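PDB 2F23: transcription inhibitor protein Gfh1 from Thermus thermophilus, which shuts down the catalytic activities of RNA polymerase by partly blocking its substrate site against NTPs, in a conformation adopted at lower pH. Local coordinates for residues G97-E109 against T115-L129. Sequence-based numbering, arbitrary orientation.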
loop_
_atom_site.group_PDB
_atom_site.type_symbol
_atom_site.label_atom_id
_atom_site.label_comp_id
_atom_site.label_asym_id
_atom_site.label_seq_id
_atom_site.Cartn_x
_atom_site.Cartn_y
_atom_site.Cartn_z
ATOM N N GLY A 97 -5.809 -4.432 -3.234
ATOM C CA GLY A 97 -5.857 -5.881 -3.196
ATOM C C GLY A 97 -5.057 -6.483 -4.336
ATOM O O GLY A 97 -4.994 -7.702 -4.487
ATOM N N GLU A 98 -4.443 -5.626 -5.146
ATOM C CA GLU A 98 -3.643 -6.083 -6.276
ATOM C C GLU A 98 -2.480 -6.948 -5.798
ATOM O O GLU A 98 -1.800 -6.612 -4.829
ATOM C CB GLU A 98 -3.096 -4.887 -7.058
ATOM C CG GLU A 98 -2.253 -5.268 -8.268
ATOM C CD GLU A 98 -1.745 -4.059 -9.032
ATOM O OE1 GLU A 98 -2.577 -3.225 -9.452
ATOM O OE2 GLU A 98 -0.515 -3.944 -9.217
ATOM N N ARG A 99 -2.255 -8.060 -6.487
ATOM C CA ARG A 99 -1.171 -8.960 -6.128
ATOM C C ARG A 99 -0.070 -8.900 -7.174
ATOM O O ARG A 99 -0.337 -8.872 -8.375
ATOM C CB ARG A 99 -1.704 -10.386 -5.979
ATOM C CG ARG A 99 -2.737 -10.510 -4.871
ATOM C CD ARG A 99 -3.304 -11.910 -4.761
ATOM N NE ARG A 99 -4.313 -11.995 -3.708
ATOM C CZ ARG A 99 -5.005 -13.092 -3.419
ATOM N NH1 ARG A 99 -4.799 -14.208 -4.108
ATOM N NH2 ARG A 99 -5.901 -13.078 -2.442
ATOM N N LEU A 100 1.171 -8.868 -6.700
ATOM C CA LEU A 100 2.343 -8.786 -7.558
ATOM C C LEU A 100 3.464 -9.604 -6.937
ATOM O O LEU A 100 3.590 -9.649 -5.720
ATOM C CB LEU A 100 2.797 -7.327 -7.665
ATOM C CG LEU A 100 4.183 -7.056 -8.257
ATOM C CD1 LEU A 100 4.165 -7.363 -9.741
ATOM C CD2 LEU A 100 4.572 -5.607 -8.020
ATOM N N SER A 101 4.266 -10.262 -7.762
ATOM C CA SER A 101 5.385 -11.026 -7.230
ATOM C C SER A 101 6.661 -10.540 -7.903
ATOM O O SER A 101 6.647 -10.081 -9.048
ATOM C CB SER A 101 5.198 -12.531 -7.458
ATOM O OG SER A 101 5.157 -12.841 -8.835
ATOM N N VAL A 102 7.763 -10.621 -7.173
ATOM C CA VAL A 102 9.049 -10.180 -7.690
ATOM C C VAL A 102 10.141 -11.081 -7.155
ATOM O O VAL A 102 9.947 -11.798 -6.177
ATOM C CB VAL A 102 9.378 -8.738 -7.236
ATOM C CG1 VAL A 102 8.299 -7.783 -7.696
ATOM C CG2 VAL A 102 9.525 -8.690 -5.719
ATOM N N GLN A 103 11.288 -11.062 -7.819
ATOM C CA GLN A 103 12.423 -11.828 -7.347
ATOM C C GLN A 103 13.596 -10.870 -7.317
ATOM O O GLN A 103 13.882 -10.199 -8.309
ATOM C CB GLN A 103 12.754 -13.014 -8.258
ATOM C CG GLN A 103 13.997 -13.756 -7.782
ATOM C CD GLN A 103 14.324 -14.991 -8.594
ATOM O OE1 GLN A 103 14.322 -14.960 -9.825
ATOM N NE2 GLN A 103 14.629 -16.087 -7.902
ATOM N N VAL A 104 14.254 -10.785 -6.168
ATOM C CA VAL A 104 15.409 -9.912 -6.033
ATOM C C VAL A 104 16.589 -10.628 -6.684
ATOM O O VAL A 104 16.895 -11.771 -6.345
ATOM C CB VAL A 104 15.726 -9.622 -4.544
ATOM C CG1 VAL A 104 16.987 -8.794 -4.436
ATOM C CG2 VAL A 104 14.559 -8.871 -3.898
ATOM N N VAL A 105 17.238 -9.962 -7.633
ATOM C CA VAL A 105 18.369 -10.564 -8.330
ATOM C C VAL A 105 19.516 -9.576 -8.469
ATOM O O VAL A 105 19.385 -8.405 -8.116
ATOM C CB VAL A 105 17.957 -11.035 -9.744
ATOM C CG1 VAL A 105 16.867 -12.103 -9.643
ATOM C CG2 VAL A 105 17.447 -9.851 -10.561
ATOM N N SER A 106 20.649 -10.048 -8.974
ATOM C CA SER A 106 21.782 -9.156 -9.173
ATOM C C SER A 106 21.443 -8.202 -10.310
ATOM O O SER A 106 20.623 -8.515 -11.173
ATOM C CB SER A 106 23.045 -9.952 -9.505
ATOM O OG SER A 106 23.487 -10.673 -8.369
ATOM N N PRO A 107 22.063 -7.014 -10.324
ATOM C CA PRO A 107 21.815 -6.013 -11.363
ATOM C C PRO A 107 21.808 -6.556 -12.790
ATOM O O PRO A 107 20.940 -6.204 -13.585
ATOM C CB PRO A 107 22.930 -5.001 -11.127
ATOM C CG PRO A 107 23.054 -5.017 -9.639
ATOM C CD PRO A 107 23.027 -6.503 -9.329
ATOM N N ALA A 108 22.769 -7.420 -13.101
ATOM C CA ALA A 108 22.890 -7.996 -14.433
ATOM C C ALA A 108 21.746 -8.925 -14.832
ATOM O O ALA A 108 21.580 -9.238 -16.009
ATOM C CB ALA A 108 24.216 -8.734 -14.552
ATOM N N GLU A 109 20.953 -9.357 -13.857
ATOM C CA GLU A 109 19.837 -10.265 -14.123
ATOM C C GLU A 109 18.468 -9.586 -14.137
ATOM O O GLU A 109 17.449 -10.234 -14.386
ATOM C CB GLU A 109 19.827 -11.389 -13.082
ATOM C CG GLU A 109 20.971 -12.381 -13.215
ATOM C CD GLU A 109 21.130 -13.252 -11.983
ATOM O OE1 GLU A 109 21.642 -12.749 -10.963
ATOM O OE2 GLU A 109 20.735 -14.437 -12.029
ATOM N N THR A 115 7.651 -12.293 -14.897
ATOM C CA THR A 115 6.735 -12.525 -13.788
ATOM C C THR A 115 7.190 -13.825 -13.137
ATOM O O THR A 115 7.127 -14.887 -13.751
ATOM C CB THR A 115 5.273 -12.701 -14.248
ATOM O OG1 THR A 115 4.824 -11.506 -14.894
ATOM C CG2 THR A 115 4.373 -12.983 -13.048
ATOM N N PRO A 116 7.688 -13.751 -11.895
ATOM C CA PRO A 116 7.836 -12.520 -11.110
ATOM C C PRO A 116 8.820 -11.530 -11.730
ATOM O O PRO A 116 9.734 -11.926 -12.455
ATOM C CB PRO A 116 8.307 -13.033 -9.752
ATOM C CG PRO A 116 9.052 -14.282 -10.098
ATOM C CD PRO A 116 8.150 -14.919 -11.125
ATOM N N MET A 117 8.620 -10.245 -11.454
ATOM C CA MET A 117 9.514 -9.221 -11.980
ATOM C C MET A 117 10.888 -9.434 -11.357
ATOM O O MET A 117 10.999 -9.533 -10.137
ATOM C CB MET A 117 9.033 -7.809 -11.604
ATOM C CG MET A 117 7.759 -7.314 -12.278
ATOM S SD MET A 117 7.711 -5.484 -12.405
ATOM C CE MET A 117 8.566 -5.006 -10.968
ATOM N N LYS A 118 11.927 -9.519 -12.183
ATOM C CA LYS A 118 13.282 -9.681 -11.665
ATOM C C LYS A 118 13.802 -8.275 -11.403
ATOM O O LYS A 118 14.103 -7.522 -12.330
ATOM C CB LYS A 118 14.174 -10.407 -12.671
ATOM C CG LYS A 118 13.819 -11.875 -12.847
ATOM C CD LYS A 118 14.887 -12.614 -13.636
ATOM C CE LYS A 118 14.534 -14.084 -13.797
ATOM N NZ LYS A 118 13.317 -14.261 -14.640
ATOM N N ILE A 119 13.888 -7.932 -10.124
ATOM C CA ILE A 119 14.314 -6.611 -9.689
ATOM C C ILE A 119 15.738 -6.617 -9.151
ATOM O O ILE A 119 16.092 -7.448 -8.316
ATOM C CB ILE A 119 13.361 -6.103 -8.591
ATOM C CG1 ILE A 119 11.924 -6.143 -9.110
ATOM C CG2 ILE A 119 13.739 -4.693 -8.160
ATOM C CD1 ILE A 119 10.903 -5.826 -8.061
ATOM N N SER A 120 16.547 -5.678 -9.630
ATOM C CA SER A 120 17.931 -5.564 -9.189
ATOM C C SER A 120 17.990 -5.186 -7.717
ATOM O O SER A 120 17.256 -4.303 -7.274
ATOM C CB SER A 120 18.650 -4.497 -10.017
ATOM O OG SER A 120 19.894 -4.148 -9.432
ATOM N N ASP A 121 18.858 -5.851 -6.958
ATOM C CA ASP A 121 18.981 -5.543 -5.543
ATOM C C ASP A 121 19.590 -4.161 -5.311
ATOM O O ASP A 121 19.568 -3.654 -4.196
ATOM C CB ASP A 121 19.793 -6.627 -4.809
ATOM C CG ASP A 121 21.220 -6.760 -5.314
ATOM O OD1 ASP A 121 21.950 -7.606 -4.750
ATOM O OD2 ASP A 121 21.620 -6.046 -6.255
ATOM N N ALA A 122 20.102 -3.545 -6.374
ATOM C CA ALA A 122 20.705 -2.217 -6.277
ATOM C C ALA A 122 19.727 -1.103 -6.660
ATOM O O ALA A 122 20.021 0.086 -6.491
ATOM C CB ALA A 122 21.944 -2.146 -7.161
ATOM N N SER A 123 18.564 -1.486 -7.183
ATOM C CA SER A 123 17.554 -0.511 -7.582
ATOM C C SER A 123 16.805 -0.009 -6.352
ATOM O O SER A 123 16.863 -0.621 -5.289
ATOM C CB SER A 123 16.554 -1.152 -8.543
ATOM O OG SER A 123 15.728 -2.085 -7.861
ATOM N N PRO A 124 16.090 1.119 -6.479
ATOM C CA PRO A 124 15.349 1.637 -5.326
ATOM C C PRO A 124 14.381 0.604 -4.746
ATOM O O PRO A 124 14.262 0.473 -3.534
ATOM C CB PRO A 124 14.630 2.853 -5.904
ATOM C CG PRO A 124 15.631 3.364 -6.902
ATOM C CD PRO A 124 16.075 2.088 -7.592
ATOM N N MET A 125 13.695 -0.130 -5.617
ATOM C CA MET A 125 12.747 -1.143 -5.157
ATOM C C MET A 125 13.495 -2.292 -4.488
ATOM O O MET A 125 13.101 -2.764 -3.421
ATOM C CB MET A 125 11.924 -1.677 -6.334
ATOM C CG MET A 125 10.681 -2.468 -5.941
ATOM S SD MET A 125 9.699 -3.033 -7.375
ATOM C CE MET A 125 10.134 -1.879 -8.597
ATOM N N GLY A 126 14.579 -2.728 -5.124
ATOM C CA GLY A 126 15.369 -3.820 -4.585
ATOM C C GLY A 126 15.897 -3.528 -3.198
ATOM O O GLY A 126 15.751 -4.342 -2.287
ATOM N N LYS A 127 16.514 -2.362 -3.033
ATOM C CA LYS A 127 17.060 -1.987 -1.740
ATOM C C LYS A 127 15.978 -1.822 -0.687
ATOM O O LYS A 127 16.219 -2.053 0.497
ATOM C CB LYS A 127 17.865 -0.687 -1.845
ATOM C CG LYS A 127 19.248 -0.853 -2.467
ATOM C CD LYS A 127 20.148 0.323 -2.105
ATOM C CE LYS A 127 21.575 0.144 -2.614
ATOM N NZ LYS A 127 21.725 0.431 -4.064
ATOM N N ALA A 128 14.787 -1.420 -1.117
ATOM C CA ALA A 128 13.675 -1.223 -0.197
ATOM C C ALA A 128 13.119 -2.551 0.317
ATOM O O ALA A 128 12.511 -2.602 1.385
ATOM C CB ALA A 128 12.569 -0.424 -0.884
ATOM N N LEU A 129 13.335 -3.620 -0.443
ATOM C CA LEU A 129 12.847 -4.950 -0.078
ATOM C C LEU A 129 13.826 -5.726 0.801
ATOM O O LEU A 129 13.425 -6.471 1.694
ATOM C CB LEU A 129 12.559 -5.761 -1.346
ATOM C CG LEU A 129 11.312 -5.390 -2.155
ATOM C CD1 LEU A 129 11.402 -5.982 -3.554
ATOM C CD2 LEU A 129 10.076 -5.892 -1.424
HETATM O O HOH W 1 24.145 -8.518 -6.315
#
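Ile119 is driven unusually hard into Val102: its CD1 lies 3.3 Å from Val102 CG1, closer than two methyl carbons ordinarily pack, and nearly as close to CB of the same valine. Ile119 CG1 is anti to its own carbonyl carbon (chi1 -55°), which swings the CD1 end back along the sheet to Val102. The other branch of that valine, CG2, meets Leu129 CD1 tip to tip at 3.9 Å, bringing helix 124-129 down on this face. Between the two faces, the backbones of strands 99-105 and 117-120 pair in parallel, and Gln103 and Val105 each use both N and O, to Met117, Ile119 and Asp121, the last just past the strand end. The final bond, Asp121 N to Val105 O (2.9 Å), arrives nearly along the C=O axis. Strand 117-120 forms an edge of the mixed five-stranded sheet in the FKBP-like C-terminal domain of this GreA/GreB-family protein. On the opposite face, Gln103 and Lys118 run side by side, the lysine bending at its end to a salt bridge with Asp114 and Gln103 NE2 bonding Gly86 O. Where the strand turns off, Ser120 OG lies against Pro107 CG (3.3 Å) and accepts from Ala122 N, an ST turn; an alanine here would probably leave that amide without its acceptor and weaken the packing on the proline. One residue further on, a water donates to Asp121 OD1 and bonds Ser106 OG, linking the segments.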